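PDB 3UHF: glutamate racemase from Campylobacter jejuni, which belongs to the Asp/Glu/hydantoin racemase family and folds as an alpha/beta protein built around two parallel beta-sheets. Local coordinates for residues E77-F82 with D103-K108; G120-I125 with K236-I241. One frame throughout, in Å; residues are numbered along the deposited sequence.

Interaction 1 of 2, residues E77-F82 with D103-K108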
# COMPACT_ATOMS: atom_id res chain seq x y z
N GLU A 77 6.88 15.27 -7.28
CA GLU A 77 8.26 15.46 -6.88
C GLU A 77 8.96 14.11 -6.74
O GLU A 77 10.13 13.97 -7.08
CB GLU A 77 8.36 16.25 -5.58
CG GLU A 77 7.79 17.66 -5.66
CD GLU A 77 7.98 18.43 -4.37
OE1 GLU A 77 8.52 17.84 -3.41
OE2 GLU A 77 7.60 19.62 -4.31
N ALA A 78 8.23 13.12 -6.24
CA ALA A 78 8.77 11.79 -6.09
C ALA A 78 9.10 11.20 -7.46
O ALA A 78 10.15 10.57 -7.65
CB ALA A 78 7.79 10.89 -5.33
N LEU A 79 8.21 11.41 -8.41
CA LEU A 79 8.47 10.96 -9.78
C LEU A 79 9.78 11.57 -10.29
O LEU A 79 10.61 10.86 -10.86
CB LEU A 79 7.29 11.33 -10.69
CG LEU A 79 7.39 10.86 -12.14
CD1 LEU A 79 7.61 9.36 -12.20
CD2 LEU A 79 6.16 11.26 -12.92
N ASP A 80 9.98 12.86 -10.05
CA ASP A 80 11.23 13.52 -10.42
C ASP A 80 12.43 12.82 -9.79
O ASP A 80 13.43 12.60 -10.46
CB ASP A 80 11.22 14.99 -9.98
CG ASP A 80 10.31 15.85 -10.82
OD1 ASP A 80 9.88 15.40 -11.90
OD2 ASP A 80 10.03 16.98 -10.38
N PHE A 81 12.33 12.48 -8.51
CA PHE A 81 13.41 11.79 -7.81
C PHE A 81 13.79 10.48 -8.49
O PHE A 81 14.97 10.15 -8.60
CB PHE A 81 13.03 11.50 -6.36
CG PHE A 81 14.04 10.65 -5.63
CD1 PHE A 81 15.18 11.23 -5.09
CD2 PHE A 81 13.87 9.28 -5.51
CE1 PHE A 81 16.13 10.46 -4.44
CE2 PHE A 81 14.81 8.51 -4.86
CZ PHE A 81 15.94 9.09 -4.32
N PHE A 82 12.78 9.75 -8.95
CA PHE A 82 12.98 8.43 -9.53
C PHE A 82 13.60 8.47 -10.92
O PHE A 82 14.19 7.48 -11.37
CB PHE A 82 11.65 7.68 -9.59
CG PHE A 82 11.36 6.88 -8.36
CD1 PHE A 82 10.41 7.31 -7.45
CD2 PHE A 82 12.06 5.71 -8.09
CE1 PHE A 82 10.14 6.58 -6.31
CE2 PHE A 82 11.79 4.98 -6.95
CZ PHE A 82 10.84 5.42 -6.06
N ASP A 103 -3.41 9.69 -12.09
CA ASP A 103 -3.60 10.38 -13.37
C ASP A 103 -2.43 11.29 -13.68
O ASP A 103 -1.90 11.27 -14.79
CB ASP A 103 -4.89 11.22 -13.37
CG ASP A 103 -6.15 10.36 -13.46
OD1 ASP A 103 -6.03 9.15 -13.73
OD2 ASP A 103 -7.25 10.91 -13.25
N ALA A 104 -2.02 12.08 -12.69
CA ALA A 104 -0.96 13.05 -12.90
C ALA A 104 0.37 12.35 -13.13
O ALA A 104 1.16 12.76 -13.98
CB ALA A 104 -0.86 14.00 -11.71
N LEU A 105 0.61 11.28 -12.37
CA LEU A 105 1.84 10.51 -12.50
C LEU A 105 1.95 9.89 -13.89
O LEU A 105 2.99 9.95 -14.54
CB LEU A 105 1.92 9.42 -11.44
CG LEU A 105 2.20 9.91 -10.01
CD1 LEU A 105 2.00 8.79 -9.01
CD2 LEU A 105 3.61 10.48 -9.92
N ARG A 106 0.85 9.30 -14.34
CA ARG A 106 0.85 8.62 -15.62
C ARG A 106 0.99 9.61 -16.78
O ARG A 106 1.64 9.31 -17.78
CB ARG A 106 -0.42 7.79 -15.76
CG ARG A 106 -0.37 6.56 -14.89
CD ARG A 106 -1.74 5.95 -14.70
NE ARG A 106 -1.64 4.68 -14.00
CZ ARG A 106 -2.65 4.10 -13.37
NH1 ARG A 106 -3.84 4.69 -13.34
NH2 ARG A 106 -2.48 2.93 -12.76
N ALA A 107 0.41 10.79 -16.63
CA ALA A 107 0.52 11.81 -17.67
C ALA A 107 1.97 12.24 -17.88
O ALA A 107 2.34 12.66 -18.97
CB ALA A 107 -0.35 13.01 -17.32
N LYS A 108 2.79 12.10 -16.85
CA LYS A 108 4.17 12.57 -16.90
C LYS A 108 5.15 11.44 -17.20
O LYS A 108 6.09 11.61 -17.98
CB LYS A 108 4.55 13.25 -15.59
CG LYS A 108 5.95 13.83 -15.56
CD LYS A 108 6.09 14.97 -16.55
CE LYS A 108 7.37 15.76 -16.30
NZ LYS A 108 8.60 15.01 -16.67

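Interaction 2 of 2, residues G120-I125 with K236-I241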
# COMPACT_ATOMS: atom_id res chain seq x y z
N GLY A 120 -6.38 -3.97 -4.76
CA GLY A 120 -7.08 -4.34 -3.55
C GLY A 120 -8.55 -4.64 -3.80
O GLY A 120 -9.13 -5.56 -3.23
N VAL A 121 -9.18 -3.86 -4.67
CA VAL A 121 -10.55 -4.16 -5.07
C VAL A 121 -10.67 -5.51 -5.79
O VAL A 121 -11.55 -6.32 -5.47
CB VAL A 121 -11.13 -3.02 -5.95
CG1 VAL A 121 -12.46 -3.43 -6.55
CG2 VAL A 121 -11.27 -1.76 -5.10
N GLU A 122 -9.78 -5.75 -6.74
CA GLU A 122 -9.74 -7.04 -7.44
C GLU A 122 -9.58 -8.20 -6.45
O GLU A 122 -10.27 -9.22 -6.56
CB GLU A 122 -8.59 -7.07 -8.46
CG GLU A 122 -8.31 -8.48 -8.99
CD GLU A 122 -7.18 -8.54 -9.99
OE1 GLU A 122 -6.89 -7.51 -10.64
OE2 GLU A 122 -6.57 -9.63 -10.11
N ALA A 123 -8.68 -8.05 -5.48
CA ALA A 123 -8.45 -9.11 -4.50
C ALA A 123 -9.68 -9.38 -3.64
O ALA A 123 -9.98 -10.53 -3.28
CB ALA A 123 -7.24 -8.76 -3.61
N THR A 124 -10.42 -8.31 -3.32
CA THR A 124 -11.64 -8.43 -2.53
C THR A 124 -12.72 -9.19 -3.29
O THR A 124 -13.39 -10.07 -2.73
CB THR A 124 -12.17 -7.03 -2.11
OG1 THR A 124 -11.15 -6.30 -1.43
CG2 THR A 124 -13.39 -7.15 -1.19
N ILE A 125 -12.90 -8.86 -4.56
CA ILE A 125 -13.85 -9.58 -5.41
C ILE A 125 -13.48 -11.06 -5.55
O ILE A 125 -14.35 -11.93 -5.47
CB ILE A 125 -13.97 -8.90 -6.79
CG1 ILE A 125 -14.61 -7.52 -6.63
CG2 ILE A 125 -14.77 -9.78 -7.75
CD1 ILE A 125 -14.63 -6.69 -7.91
N LYS A 236 1.33 -9.78 -11.64
CA LYS A 236 1.55 -11.02 -12.40
C LYS A 236 0.58 -11.15 -13.57
O LYS A 236 0.90 -11.73 -14.61
CB LYS A 236 1.48 -12.24 -11.47
CG LYS A 236 2.63 -12.28 -10.46
CD LYS A 236 2.71 -13.59 -9.68
CE LYS A 236 1.69 -13.64 -8.57
NZ LYS A 236 1.98 -14.72 -7.58
N GLU A 237 -0.61 -10.57 -13.42
CA GLU A 237 -1.61 -10.61 -14.47
C GLU A 237 -1.42 -9.52 -15.53
O GLU A 237 -1.71 -9.74 -16.71
CB GLU A 237 -3.00 -10.48 -13.86
CG GLU A 237 -3.36 -11.59 -12.90
CD GLU A 237 -4.46 -11.16 -11.94
OE1 GLU A 237 -4.87 -11.98 -11.09
OE2 GLU A 237 -4.90 -9.99 -12.05
N ARG A 238 -0.98 -8.35 -15.10
CA ARG A 238 -0.91 -7.16 -15.95
C ARG A 238 0.39 -7.07 -16.74
O ARG A 238 0.41 -6.57 -17.85
CB ARG A 238 -1.05 -5.88 -15.12
CG ARG A 238 -2.42 -5.24 -15.17
CD ARG A 238 -3.43 -6.06 -14.40
NE ARG A 238 -4.76 -5.46 -14.45
CZ ARG A 238 -5.85 -6.01 -13.92
NH1 ARG A 238 -5.76 -7.18 -13.29
NH2 ARG A 238 -7.02 -5.39 -14.01
N GLU A 239 1.47 -7.53 -16.13
CA GLU A 239 2.78 -7.45 -16.76
C GLU A 239 3.32 -8.84 -17.05
O GLU A 239 2.79 -9.84 -16.57
CB GLU A 239 3.74 -6.65 -15.88
CG GLU A 239 3.33 -5.19 -15.69
CD GLU A 239 3.47 -4.36 -16.96
OE1 GLU A 239 4.31 -4.72 -17.81
OE2 GLU A 239 2.75 -3.36 -17.12
N ASN A 240 4.38 -8.89 -17.84
CA ASN A 240 5.01 -10.16 -18.16
C ASN A 240 6.20 -10.39 -17.24
O ASN A 240 7.32 -10.00 -17.56
CB ASN A 240 5.45 -10.17 -19.62
CG ASN A 240 5.51 -11.56 -20.20
OD1 ASN A 240 5.15 -12.54 -19.54
ND2 ASN A 240 5.98 -11.66 -21.44
N ILE A 241 5.94 -11.02 -16.10
CA ILE A 241 6.99 -11.23 -15.10
C ILE A 241 7.31 -12.70 -14.88
O ILE A 241 6.50 -13.45 -14.35
CB ILE A 241 6.60 -10.63 -13.75
CG1 ILE A 241 5.81 -9.34 -13.93
CG2 ILE A 241 7.85 -10.38 -12.91
CD1 ILE A 241 5.44 -8.68 -12.63

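Interaction 1 of 2, residues E77-F82 with D103-K108
Leu79 and Leu105 meet without a ring, amide or guanidinium between them. The one flat group touched is the main-chain carbonyl of Leu105, whose O lies 3.8 Å from Leu79 CD2, a plain van der Waals contact. Leu79 carries the junction. With CG anti to the backbone N (chi1 -177°), its side chain reaches across to the helix of 103-108, and its CD2 methyl does most of the touching. CD2 lies against the start of Lys108, 3.7 Å from Lys108 CG and equally near Lys108 CB. Leu105 joins from its own CD2, which comes 3.9 Å from Leu79 CB and almost as near Leu79 CD2. The CD2 of Leu79 is thus held between one leucine methyl and the aliphatic root of a lysine.

Lys108 lies across Leu79 at a slant. Bends at chi2 (65°) and chi4 (70°) lead the chain on from there, leaving NZ 5.0 Å from Asp80 OD1. That is too far for a salt bridge, but the opposite charges may still attract weakly above the apolar layer. Lys108 is exposed, whereas the two leucines are buried.

This is plain helix-helix packing, with backbones nearest at Leu79 and Leu105, whose CA atoms are 7.2 Å apart. Leu79 also rests on Ala109 and Phe111 in the loop leading to strand 113-114. Beneath the pair of helices runs the five-stranded parallel sheet: Leu105 packs on Ile92 of strand 89-92, Phe82 on the same strand at Leu90, and Ala78 on Phe30 of strand 26-31.

Interaction 2 of 2, residues G120-I125 with K236-I241
Arg238 NH1 stands between two carboxylates, 2.9 Å from Glu122 OE1 across the contact and 3.2 Å from Glu237 OE2 in its own segment. The two grips differ in geometry. Glu237 OE2 meets the guanidinium at its edge and in its plane, while Glu122 OE1 approaches obliquely, and the hydrogen bond it accepts is weak, with an N-H...O angle of only 120°, although the ion pair is close.

Glu122 reaches out straight from its helix, CG anti to the backbone N (chi1 167°) and the chain extended beyond it. Glu237, also extended, comes from the opposite direction, and the two carboxylates end up nearly coplanar, their planes 6° apart. Glu122 OE2 is 2.6 Å from Glu237 OE2, a distance that suggests a shared proton without settling it. Lys126 NZ forms salt bridges with Glu122 OE2 and Glu237 OE1, and the lysine and arginine together would probably stabilise whatever negative charge the pair carries.

Glu122 also touches Phe234 of helix 227-238, and Ala123 beside it packs on Ala230 of that same helix. Away from this contact, helix 117-128 packs on strand 199-202 through Thr124. The arrangement is a surface salt-bridge network, joining helix 117-128 to the last turn of helix 227-238.

Interactions 1 and 2 hold different elements: helices 68-82 and 102-108 in the first, helices 117-128 and 227-238 in the second. They follow each other along the chain, and their centres are about 22 Å apart with no touch between them. Segments 77-82 and 103-108 form a mostly buried contact of aliphatic groups, between helices whose backbones come close. Segments 120-125 and 236-241 stay farther apart and are spanned by long charged side chains at the surface, burying less area. Charge is marginal in interaction 1, at its exposed lysine, but makes up nearly all of interaction 2.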